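Local coordinates for protein N-acetyltransferase (PDB 3I3G) that probably acetylates D-glucosamine 6-phosphate with acetyl-CoA, as a GNA1-type member of the GNAT family on the route to UDP-N-acetylglucosamine, at residues S80-Q86 with G97-V103. Residues are numbered along the deposited sequence; the frame is centred on the assembly and turned at random.
Sequences SASLMIQ and GHIEDVV
Met84 lies across His98 and Glu100, on the face of this antiparallel hairpin that also carries Ser80, Ser82 and Val103. Its backbone is gripped twice by His98: Met84 N donates to His98 O at 2.7 Å, and Met84 O takes the N-H of His98. From there the side chain runs outward. CB rests 3.8 Å from His98 O, and CG, anti to the carbonyl carbon (chi1 -53°), continues past that oxygen. SD comes alongside Glu100 CG, and the bend at chi3 (-54°) brings CE back over the partner strand, 3.5 Å from Glu100 CG and 3.7 Å from His98 CB. The methyl group thus touches two neighbouring side chains of that face at once. Met84 O also lies in the plane of the His98 ring, at its edge.

Further along, Ser82 and Glu100 form another hydrogen-bonded pair, with Glu100 N to Ser82 O at 2.8 Å. The next such pair is Ser80 with Val103, because Asp101, with positive phi (52°), inserts an extra residue: a beta bulge familiar from this strand of GNAT proteins, where it commonly helps splay this strand from the next and open the acetyl-CoA site. Asp101 O receives no amide N-H from strand 80-86; a water donates to it instead while hydrogen-bonding to Ser80 OG (2.7 Å) and Ser82 OG. The two hydroxyls also bond to His34 and Thr66, respectively, and Asp101 OD2 makes a salt bridge with Lys88 of the second subunit.

On the other face, Leu83 CD1 meets Ile99 CG1 at 4.1 Å, and Leu83 and Ala81 pack on helix 113-127. The pair runs through the middle of the sheet, between strands 65-71 and 132-137, with helix 31-38 against Ser80 and Val103 and the second subunit packing on Met84 and Glu100.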
loop_
_atom_site.group_PDB
_atom_site.type_symbol
_atom_site.label_atom_id
_atom_site.label_comp_id
_atom_site.label_asym_id
_atom_site.label_seq_id
_atom_site.Cartn_x
_atom_site.Cartn_y
_atom_site.Cartn_z
ATOM N N SER A 80 11.192 -9.626 9.971
ATOM C CA SER A 80 10.842 -9.250 8.608
ATOM C C SER A 80 10.044 -7.953 8.545
ATOM O O SER A 80 9.261 -7.644 9.445
ATOM C CB SER A 80 10.057 -10.371 7.925
ATOM O OG SER A 80 9.754 -10.032 6.581
ATOM N N ALA A 81 10.252 -7.206 7.468
ATOM C CA ALA A 81 9.488 -5.996 7.190
ATOM C C ALA A 81 9.544 -5.729 5.691
ATOM O O ALA A 81 10.601 -5.850 5.075
ATOM C CB ALA A 81 10.051 -4.819 7.965
ATOM N N SER A 82 8.405 -5.374 5.105
ATOM C CA SER A 82 8.332 -5.175 3.660
ATOM C C SER A 82 8.069 -3.719 3.292
ATOM O O SER A 82 7.445 -2.979 4.052
ATOM C CB SER A 82 7.265 -6.081 3.045
ATOM O OG SER A 82 7.624 -7.447 3.174
ATOM N N LEU A 83 8.549 -3.319 2.118
ATOM C CA LEU A 83 8.416 -1.942 1.663
ATOM C C LEU A 83 7.868 -1.870 0.241
ATOM O O LEU A 83 8.377 -2.526 -0.667
ATOM C CB LEU A 83 9.766 -1.225 1.734
ATOM C CG LEU A 83 9.785 0.219 1.232
ATOM C CD1 LEU A 83 8.879 1.091 2.087
ATOM C CD2 LEU A 83 11.204 0.773 1.211
ATOM N N MET A 84 6.826 -1.067 0.061
ATOM C CA MET A 84 6.250 -0.836 -1.256
ATOM C C MET A 84 6.353 0.646 -1.586
ATOM O O MET A 84 5.705 1.474 -0.951
ATOM C CB MET A 84 4.787 -1.277 -1.286
ATOM C CG MET A 84 4.551 -2.702 -0.816
ATOM S SD MET A 84 2.810 -3.171 -0.869
ATOM C CE MET A 84 2.072 -1.860 0.104
ATOM N N ILE A 85 7.180 0.980 -2.571
ATOM C CA ILE A 85 7.360 2.372 -2.964
ATOM C C ILE A 85 6.422 2.748 -4.106
ATOM O O ILE A 85 6.532 2.225 -5.215
ATOM C CB ILE A 85 8.818 2.673 -3.348
ATOM C CG1 ILE A 85 9.732 2.470 -2.136
ATOM C CG2 ILE A 85 8.943 4.092 -3.877
ATOM C CD1 ILE A 85 11.186 2.810 -2.394
ATOM N N GLN A 86 5.496 3.657 -3.825
ATOM C CA GLN A 86 4.486 4.041 -4.803
ATOM C C GLN A 86 4.620 5.497 -5.238
ATOM O O GLN A 86 4.443 6.413 -4.433
ATOM C CB GLN A 86 3.086 3.783 -4.249
ATOM C CG GLN A 86 2.717 2.312 -4.179
ATOM C CD GLN A 86 1.419 2.075 -3.437
ATOM O OE1 GLN A 86 1.083 2.804 -2.503
ATOM N NE2 GLN A 86 0.679 1.052 -3.849
ATOM N N GLY A 97 6.458 5.769 0.709
ATOM C CA GLY A 97 6.923 4.469 1.181
ATOM C C GLY A 97 5.889 3.782 2.051
ATOM O O GLY A 97 5.537 4.277 3.122
ATOM N N HIS A 98 5.397 2.638 1.585
ATOM C CA HIS A 98 4.418 1.859 2.330
ATOM C C HIS A 98 5.092 0.676 3.012
ATOM O O HIS A 98 5.537 -0.256 2.345
ATOM C CB HIS A 98 3.319 1.347 1.399
ATOM C CG HIS A 98 2.517 2.432 0.751
ATOM N ND1 HIS A 98 1.249 2.771 1.169
ATOM C CD2 HIS A 98 2.802 3.253 -0.287
ATOM C CE1 HIS A 98 0.788 3.755 0.418
ATOM N NE2 HIS A 98 1.711 4.066 -0.473
ATOM N N ILE A 99 5.167 0.719 4.338
ATOM C CA ILE A 99 5.731 -0.387 5.103
ATOM C C ILE A 99 4.643 -1.390 5.471
ATOM O O ILE A 99 3.580 -1.014 5.964
ATOM C CB ILE A 99 6.454 0.102 6.372
ATOM C CG1 ILE A 99 7.721 0.872 5.991
ATOM C CG2 ILE A 99 6.802 -1.071 7.279
ATOM C CD1 ILE A 99 8.540 1.339 7.181
ATOM N N GLU A 100 4.917 -2.666 5.218
ATOM C CA GLU A 100 3.928 -3.719 5.408
ATOM C C GLU A 100 4.493 -4.902 6.184
ATOM O O GLU A 100 5.699 -5.148 6.172
ATOM C CB GLU A 100 3.424 -4.217 4.050
ATOM C CG GLU A 100 2.589 -3.213 3.276
ATOM C CD GLU A 100 1.149 -3.172 3.744
ATOM O OE1 GLU A 100 0.619 -4.229 4.145
ATOM O OE2 GLU A 100 0.543 -2.084 3.703
ATOM N N ASP A 101 3.649 -5.583 6.894
ATOM C CA ASP A 101 3.933 -6.859 7.457
ATOM C C ASP A 101 5.229 -6.859 8.273
ATOM O O ASP A 101 6.142 -7.504 7.919
ATOM C CB ASP A 101 4.013 -7.897 6.354
ATOM C CG ASP A 101 2.638 -8.224 5.764
ATOM O OD1 ASP A 101 1.704 -8.424 6.475
ATOM O OD2 ASP A 101 2.556 -8.180 4.606
ATOM N N VAL A 102 5.276 -6.057 9.319
ATOM C CA VAL A 102 6.414 -6.004 10.225
ATOM C C VAL A 102 6.219 -7.043 11.323
ATOM O O VAL A 102 5.228 -7.007 12.051
ATOM C CB VAL A 102 6.564 -4.610 10.861
ATOM C CG1 VAL A 102 7.785 -4.566 11.771
ATOM C CG2 VAL A 102 6.657 -3.541 9.780
ATOM N N VAL A 103 7.157 -7.976 11.434
ATOM C CA VAL A 103 7.043 -9.040 12.423
ATOM C C VAL A 103 8.403 -9.454 12.969
ATOM O O VAL A 103 9.367 -9.601 12.219
ATOM C CB VAL A 103 6.335 -10.279 11.839
ATOM C CG1 VAL A 103 7.106 -10.819 10.645
ATOM C CG2 VAL A 103 6.170 -11.354 12.908
HETATM O O HOH W 1 7.501 -8.717 5.807
HETATM O O HOH W 2 4.254 -7.599 2.706
#